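Side-chain contacts in CTP:phosphocholine Cytidylyltransferase (PDB 1JYK), which catalyses the transfer of a cytidylyl group from CTP to phosphocholine, giving CDP-choline and pyrophosphate: residues 238-241 with 242-246; 50-54 with 55-59; 76-79 with 80-84. One frame throughout, in Å; residues are numbered along the deposited sequence.

Interaction 1. Residues 238-241 with 242-246; sequences DSVQ and DYRKL
Asp238 N donates to Asp242 OD2 at 2.8 Å across the N-terminal end of helix 240-250, where Ser239 is the N-cap. Asp242 CG lies beside its backbone N (chi1 -76°), and OD2 accepts through its anti lone pair, so the bond reaches one residue beyond the cap itself. Ser239 OG accepts from Asp242 N at 3.1 Å, the classic capping bond three residues on. Its chi1 of 67° sets OG between the backbone N and the carbonyl carbon, facing the N-H of Asp242. A water joins Ser239 OG to the same OD2, weakly on the carboxylate side. The carboxylates of Asp238 and Asp242 stay 4.3 Å apart between their OD2 atoms; the negative charge of Asp242 would probably suit the helix N-terminus, while Asp238 has a long, weak ion pair with Arg38. Regular helical bonds follow, Arg244 N reaching Val240 O at 2.8 Å. The Arg244 chain, extended from CG to NE, runs back along the helix and crosses Val240, while the Gln241 amide lies beside it, nearly perpendicular to the guanidinium plane. Val240 CG2 sits over one face of that guanidinium, 3.4 Å above its plane and offset toward the rim.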
loop_
_atom_site.group_PDB
_atom_site.type_symbol
_atom_site.label_atom_id
_atom_site.label_comp_id
_atom_site.label_asym_id
_atom_site.label_seq_id
_atom_site.Cartn_x
_atom_site.Cartn_y
_atom_site.Cartn_z
ATOM N N ASP A 238 1.804 -11.815 6.415
ATOM C CA ASP A 238 0.381 -12.006 6.651
ATOM C C ASP A 238 0.074 -12.760 7.932
ATOM O O ASP A 238 -1.090 -12.906 8.298
ATOM C CB ASP A 238 -0.252 -12.765 5.476
ATOM C CG ASP A 238 -0.312 -11.936 4.205
ATOM O OD1 ASP A 238 -0.409 -10.696 4.310
ATOM O OD2 ASP A 238 -0.262 -12.529 3.101
ATOM N N SER A 239 1.110 -13.253 8.601
ATOM C CA SER A 239 0.937 -14.004 9.841
ATOM C C SER A 239 2.236 -13.952 10.621
ATOM O O SER A 239 3.269 -13.583 10.066
ATOM C CB SER A 239 0.608 -15.460 9.526
ATOM O OG SER A 239 1.720 -16.104 8.923
ATOM N N VAL A 240 2.198 -14.322 11.899
ATOM C CA VAL A 240 3.424 -14.311 12.689
ATOM C C VAL A 240 4.354 -15.385 12.111
ATOM O O VAL A 240 5.569 -15.320 12.255
ATOM C CB VAL A 240 3.144 -14.572 14.194
ATOM C CG1 VAL A 240 2.616 -15.975 14.400
ATOM C CG2 VAL A 240 4.411 -14.358 15.000
ATOM N N GLN A 241 3.769 -16.366 11.428
ATOM C CA GLN A 241 4.553 -17.428 10.809
ATOM C C GLN A 241 5.384 -16.831 9.677
ATOM O O GLN A 241 6.560 -17.168 9.516
ATOM C CB GLN A 241 3.633 -18.515 10.260
ATOM C CG GLN A 241 3.165 -19.509 11.315
ATOM C CD GLN A 241 2.091 -18.944 12.240
ATOM O OE1 GLN A 241 1.273 -18.109 11.836
ATOM N NE2 GLN A 241 2.090 -19.404 13.490
ATOM N N ASP A 242 4.766 -15.951 8.891
ATOM C CA ASP A 242 5.462 -15.290 7.790
ATOM C C ASP A 242 6.604 -14.492 8.398
ATOM O O ASP A 242 7.712 -14.453 7.865
ATOM C CB ASP A 242 4.534 -14.320 7.054
ATOM C CG ASP A 242 3.555 -15.021 6.136
ATOM O OD1 ASP A 242 3.733 -16.225 5.870
ATOM O OD2 ASP A 242 2.600 -14.359 5.682
ATOM N N TYR A 243 6.308 -13.846 9.521
ATOM C CA TYR A 243 7.279 -13.029 10.235
ATOM C C TYR A 243 8.471 -13.861 10.700
ATOM O O TYR A 243 9.625 -13.474 10.530
ATOM C CB TYR A 243 6.598 -12.373 11.440
ATOM C CG TYR A 243 7.561 -11.788 12.434
ATOM C CD1 TYR A 243 8.118 -10.528 12.230
ATOM C CD2 TYR A 243 7.934 -12.501 13.571
ATOM C CE1 TYR A 243 9.027 -9.990 13.133
ATOM C CE2 TYR A 243 8.841 -11.974 14.480
ATOM C CZ TYR A 243 9.381 -10.716 14.252
ATOM O OH TYR A 243 10.278 -10.187 15.145
ATOM N N ARG A 244 8.187 -15.008 11.301
ATOM C CA ARG A 244 9.245 -15.879 11.790
ATOM C C ARG A 244 10.140 -16.375 10.652
ATOM O O ARG A 244 11.362 -16.425 10.785
ATOM C CB ARG A 244 8.629 -17.059 12.549
ATOM C CG ARG A 244 8.152 -16.670 13.935
ATOM C CD ARG A 244 7.131 -17.637 14.501
ATOM N NE ARG A 244 6.559 -17.125 15.746
ATOM C CZ ARG A 244 5.484 -17.637 16.342
ATOM N NH1 ARG A 244 4.862 -18.682 15.800
ATOM N NH2 ARG A 244 5.025 -17.103 17.470
ATOM N N LYS A 245 9.529 -16.734 9.530
ATOM C CA LYS A 245 10.289 -17.213 8.384
ATOM C C LYS A 245 11.209 -16.125 7.840
ATOM O O LYS A 245 12.364 -16.389 7.519
ATOM C CB LYS A 245 9.334 -17.700 7.295
ATOM C CG LYS A 245 8.778 -19.083 7.584
ATOM C CD LYS A 245 7.561 -19.413 6.744
ATOM C CE LYS A 245 7.007 -20.777 7.133
ATOM N NZ LYS A 245 6.007 -21.286 6.154
ATOM N N LEU A 246 10.694 -14.902 7.742
ATOM C CA LEU A 246 11.481 -13.780 7.239
ATOM C C LEU A 246 12.674 -13.503 8.144
ATOM O O LEU A 246 13.772 -13.217 7.672
ATOM C CB LEU A 246 10.622 -12.514 7.150
ATOM C CG LEU A 246 11.375 -11.228 6.786
ATOM C CD1 LEU A 246 12.019 -11.377 5.409
ATOM C CD2 LEU A 246 10.409 -10.046 6.798
HETATM O O HOH W 1 0.694 -16.601 6.289
#

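Interaction 2. Residues 50-54 with 55-59; sequences LVQVN and QKPLI
Val53 and Leu58 form the tight side of this contact, their side chains crossing at about a right angle with Val53 CG1 3.6 Å from Leu58 CD2. A second apolar group gathers round Leu50, where CD2 meets Ile59 CG2 at 3.7 Å and also touches Pro57 CB. With its chi1 of -62° Leu50 turns CG beside its own backbone N; CD1 continues the extended chain (chi2 -177°), and the other branch, CD2, turns to both neighbours. The backbone carrying these groups is a two-stranded antiparallel beta hairpin, closed by a type I' turn from Val53 to Lys56. Val53 and Lys56 make the hydrogen-bonded pair: Val53 N gives to Lys56 O at 3.0 Å, and Lys56 N returns to Val53 O at 3.1 Å from well above the carbonyl plane. Beyond the strands, Leu58 N reaches Val51 O at 2.9 Å. On the face of Val53, Lys56 is extended until chi4 and its NZ makes salt bridges with Glu60 and Glu64 of the following helix. The solvent side is looser. Gln52 lies alongside Pro57, pointing the same way, its CG 4.1 Å from the ring CD. At the turn a water accepts from Gln55 N at 2.6 Å and donates weakly to Gln52 O.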
loop_
_atom_site.group_PDB
_atom_site.type_symbol
_atom_site.label_atom_id
_atom_site.label_comp_id
_atom_site.label_asym_id
_atom_site.label_seq_id
_atom_site.Cartn_x
_atom_site.Cartn_y
_atom_site.Cartn_z
ATOM N N LEU A 50 5.270 -0.990 12.712
ATOM C CA LEU A 50 6.430 -0.852 13.586
ATOM C C LEU A 50 6.979 -2.177 14.131
ATOM O O LEU A 50 7.865 -2.187 14.990
ATOM C CB LEU A 50 6.102 0.117 14.729
ATOM C CG LEU A 50 5.760 1.546 14.269
ATOM C CD1 LEU A 50 5.527 2.417 15.493
ATOM C CD2 LEU A 50 6.882 2.131 13.413
ATOM N N VAL A 51 6.453 -3.292 13.634
ATOM C CA VAL A 51 6.950 -4.598 14.047
ATOM C C VAL A 51 8.389 -4.626 13.512
ATOM O O VAL A 51 8.648 -4.206 12.381
ATOM C CB VAL A 51 6.103 -5.740 13.419
ATOM C CG1 VAL A 51 6.885 -7.045 13.411
ATOM C CG2 VAL A 51 4.820 -5.918 14.215
ATOM N N GLN A 52 9.325 -5.099 14.321
ATOM C CA GLN A 52 10.720 -5.117 13.896
ATOM C C GLN A 52 11.214 -6.414 13.264
ATOM O O GLN A 52 10.988 -7.503 13.786
ATOM C CB GLN A 52 11.620 -4.761 15.080
ATOM C CG GLN A 52 11.154 -3.538 15.842
ATOM C CD GLN A 52 12.127 -3.105 16.913
ATOM O OE1 GLN A 52 13.290 -3.506 16.916
ATOM N NE2 GLN A 52 11.657 -2.274 17.830
ATOM N N VAL A 53 11.874 -6.285 12.119
ATOM C CA VAL A 53 12.455 -7.430 11.437
ATOM C C VAL A 53 13.929 -7.076 11.370
ATOM O O VAL A 53 14.298 -5.959 10.996
ATOM C CB VAL A 53 11.858 -7.657 10.012
ATOM C CG1 VAL A 53 10.352 -7.806 10.114
ATOM C CG2 VAL A 53 12.221 -6.520 9.079
ATOM N N ASN A 54 14.773 -8.021 11.766
ATOM C CA ASN A 54 16.205 -7.779 11.795
ATOM C C ASN A 54 16.447 -6.533 12.642
ATOM O O ASN A 54 17.250 -5.666 12.284
ATOM C CB ASN A 54 16.761 -7.571 10.386
ATOM C CG ASN A 54 18.239 -7.902 10.289
ATOM O OD1 ASN A 54 18.790 -8.593 11.144
ATOM N ND2 ASN A 54 18.887 -7.408 9.243
ATOM N N GLN A 55 15.711 -6.446 13.749
ATOM C CA GLN A 55 15.827 -5.354 14.713
ATOM C C GLN A 55 15.541 -3.948 14.205
ATOM O O GLN A 55 16.088 -2.979 14.732
ATOM C CB GLN A 55 17.223 -5.372 15.348
ATOM C CG GLN A 55 17.587 -6.682 16.045
ATOM C CD GLN A 55 16.564 -7.106 17.104
ATOM O OE1 GLN A 55 16.344 -8.302 17.325
ATOM N NE2 GLN A 55 15.937 -6.125 17.762
ATOM N N LYS A 56 14.682 -3.827 13.198
ATOM C CA LYS A 56 14.346 -2.518 12.643
ATOM C C LYS A 56 12.875 -2.485 12.227
ATOM O O LYS A 56 12.417 -3.375 11.519
ATOM C CB LYS A 56 15.245 -2.232 11.435
ATOM C CG LYS A 56 15.018 -0.890 10.763
ATOM C CD LYS A 56 16.137 -0.599 9.768
ATOM C CE LYS A 56 15.908 0.710 9.039
ATOM N NZ LYS A 56 16.128 1.863 9.944
ATOM N N PRO A 57 12.112 -1.470 12.680
ATOM C CA PRO A 57 10.690 -1.383 12.310
ATOM C C PRO A 57 10.499 -1.477 10.801
ATOM O O PRO A 57 11.213 -0.832 10.034
ATOM C CB PRO A 57 10.253 -0.025 12.856
ATOM C CG PRO A 57 11.189 0.228 14.000
ATOM C CD PRO A 57 12.514 -0.362 13.566
ATOM N N LEU A 58 9.532 -2.284 10.380
ATOM C CA LEU A 58 9.247 -2.486 8.963
ATOM C C LEU A 58 9.149 -1.206 8.142
ATOM O O LEU A 58 9.739 -1.102 7.069
ATOM C CB LEU A 58 7.940 -3.264 8.793
ATOM C CG LEU A 58 7.985 -4.782 8.942
ATOM C CD1 LEU A 58 6.564 -5.321 8.886
ATOM C CD2 LEU A 58 8.827 -5.392 7.846
ATOM N N ILE A 59 8.392 -0.233 8.640
ATOM C CA ILE A 59 8.201 1.009 7.905
ATOM C C ILE A 59 9.492 1.790 7.646
ATOM O O ILE A 59 9.585 2.529 6.661
ATOM C CB ILE A 59 7.163 1.922 8.624
ATOM C CG1 ILE A 59 6.643 2.982 7.651
ATOM C CG2 ILE A 59 7.779 2.560 9.862
ATOM C CD1 ILE A 59 5.343 3.628 8.100
HETATM O O HOH W 2 14.086 -8.133 14.834
#

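Interaction 3. Residues 76-79 with 80-84; sequences IIVG and YLKEQ
Gly79 and Lys82 frame a type II beta turn that takes the chain out of strand 74-78, which pairs in parallel with strands 27-32 and 95-98 in the main sheet, and into a short 3-10 segment. Lys82 N donates to Gly79 O at 3.3 Å, a long bond whose donor stands well above the carbonyl plane. The same oxygen receives a shorter bond from a water at 2.7 Å, and that water weakly accepts from Lys82 NZ, so turn backbone and lysine tip share one bridge. Lys82 has chi1 70°, which puts CG between its backbone N and carbonyl carbon and leads the chain past Gly79 O; its ammonium also makes a cation-pi contact with Phe98. Another water bridges the backbone beside the turn, accepting from Gly79 N and donating to Tyr80 O, each at 2.7 Å. Tyr80 is the third main participant: its CG, anti to the backbone N, carries the ring away from the strand to where its hydroxyl bonds Thr43 O. Leu81 CG rests over the centre of one ring face, 3.6 Å above the plane. Val78 crosses Lys82 at about a right angle, its CG2 3.6 Å from Lys82 CB.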
loop_
_atom_site.group_PDB
_atom_site.type_symbol
_atom_site.label_atom_id
_atom_site.label_comp_id
_atom_site.label_asym_id
_atom_site.label_seq_id
_atom_site.Cartn_x
_atom_site.Cartn_y
_atom_site.Cartn_z
ATOM N N ILE A 76 2.106 9.305 6.245
ATOM C CA ILE A 76 1.769 8.025 6.839
ATOM C C ILE A 76 0.407 8.094 7.515
ATOM O O ILE A 76 0.171 8.961 8.360
ATOM C CB ILE A 76 2.824 7.594 7.879
ATOM C CG1 ILE A 76 4.219 7.655 7.255
ATOM C CG2 ILE A 76 2.516 6.193 8.387
ATOM C CD1 ILE A 76 5.324 7.255 8.199
ATOM N N ILE A 77 -0.494 7.199 7.122
ATOM C CA ILE A 77 -1.814 7.143 7.724
ATOM C C ILE A 77 -1.692 6.279 8.982
ATOM O O ILE A 77 -1.371 5.093 8.900
ATOM C CB ILE A 77 -2.855 6.503 6.775
ATOM C CG1 ILE A 77 -2.789 7.157 5.390
ATOM C CG2 ILE A 77 -4.246 6.649 7.378
ATOM C CD1 ILE A 77 -2.825 8.676 5.415
ATOM N N VAL A 78 -1.944 6.878 10.141
ATOM C CA VAL A 78 -1.850 6.160 11.407
ATOM C C VAL A 78 -3.203 6.097 12.104
ATOM O O VAL A 78 -4.105 6.888 11.807
ATOM C CB VAL A 78 -0.807 6.829 12.367
ATOM C CG1 VAL A 78 0.556 6.894 11.692
ATOM C CG2 VAL A 78 -1.265 8.236 12.766
ATOM N N GLY A 79 -3.340 5.149 13.025
ATOM C CA GLY A 79 -4.581 4.995 13.763
ATOM C C GLY A 79 -4.326 4.204 15.029
ATOM O O GLY A 79 -4.187 4.773 16.117
ATOM N N TYR A 80 -4.256 2.886 14.876
ATOM C CA TYR A 80 -4.003 1.973 15.982
ATOM C C TYR A 80 -2.612 2.249 16.573
ATOM O O TYR A 80 -1.613 2.208 15.850
ATOM C CB TYR A 80 -4.079 0.536 15.462
ATOM C CG TYR A 80 -3.793 -0.519 16.497
ATOM C CD1 TYR A 80 -2.747 -1.430 16.321
ATOM C CD2 TYR A 80 -4.573 -0.625 17.647
ATOM C CE1 TYR A 80 -2.489 -2.419 17.262
ATOM C CE2 TYR A 80 -4.324 -1.609 18.595
ATOM C CZ TYR A 80 -3.279 -2.502 18.398
ATOM O OH TYR A 80 -3.020 -3.474 19.337
ATOM N N LEU A 81 -2.556 2.531 17.876
ATOM C CA LEU A 81 -1.295 2.828 18.578
ATOM C C LEU A 81 -0.454 3.899 17.868
ATOM O O LEU A 81 0.782 3.834 17.846
ATOM C CB LEU A 81 -0.467 1.543 18.753
ATOM C CG LEU A 81 -1.163 0.356 19.440
ATOM C CD1 LEU A 81 -0.254 -0.865 19.433
ATOM C CD2 LEU A 81 -1.529 0.736 20.864
ATOM N N LYS A 82 -1.135 4.902 17.318
ATOM C CA LYS A 82 -0.480 5.970 16.575
ATOM C C LYS A 82 0.648 6.713 17.286
ATOM O O LYS A 82 1.575 7.203 16.632
ATOM C CB LYS A 82 -1.522 6.976 16.087
ATOM C CG LYS A 82 -2.151 7.798 17.184
ATOM C CD LYS A 82 -3.165 8.773 16.608
ATOM C CE LYS A 82 -3.690 9.705 17.677
ATOM N NZ LYS A 82 -4.393 8.932 18.730
ATOM N N GLU A 83 0.588 6.791 18.614
ATOM C CA GLU A 83 1.622 7.506 19.358
ATOM C C GLU A 83 3.021 6.904 19.185
ATOM O O GLU A 83 4.026 7.570 19.429
ATOM C CB GLU A 83 1.255 7.585 20.848
ATOM C CG GLU A 83 1.128 6.238 21.551
ATOM C CD GLU A 83 -0.215 5.549 21.311
ATOM O OE1 GLU A 83 -1.151 6.197 20.784
ATOM O OE2 GLU A 83 -0.328 4.351 21.652
ATOM N N GLN A 84 3.092 5.653 18.747
ATOM C CA GLN A 84 4.390 5.022 18.550
ATOM C C GLN A 84 5.069 5.522 17.279
ATOM O O GLN A 84 6.268 5.320 17.093
ATOM C CB GLN A 84 4.240 3.497 18.520
ATOM C CG GLN A 84 3.855 2.919 19.888
ATOM C CD GLN A 84 3.903 1.403 19.946
ATOM O OE1 GLN A 84 4.750 0.766 19.313
ATOM N NE2 GLN A 84 2.993 0.816 20.717
HETATM O O HOH W 3 -1.363 3.312 13.389
HETATM O O HOH W 4 -5.459 5.852 18.258
#

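How the interactions relate
Interaction 2 is the one that touches both of the others. Interactions 1 and 2, with centres about 13 Å apart, touch directly: Tyr243 of the C-terminal helix lies against the hairpin, its OH 3.1 Å from Gln52 O in a probable hydrogen bond and its CE1 3.7 Å from Val51 CG1. Interaction 2 also meets interaction 3, their centres about 15 Å apart, through Ile59 CD1 and Ile76 CD1 at 3.6 Å, where helix 58-68 packs on strand 74-78. Interactions 1 and 3 do not touch, their nearest atoms being about 13 Å apart. Interaction 2 thus links the other two by direct contact, and it shares with interaction 3 the nucleotidyl transferase family region.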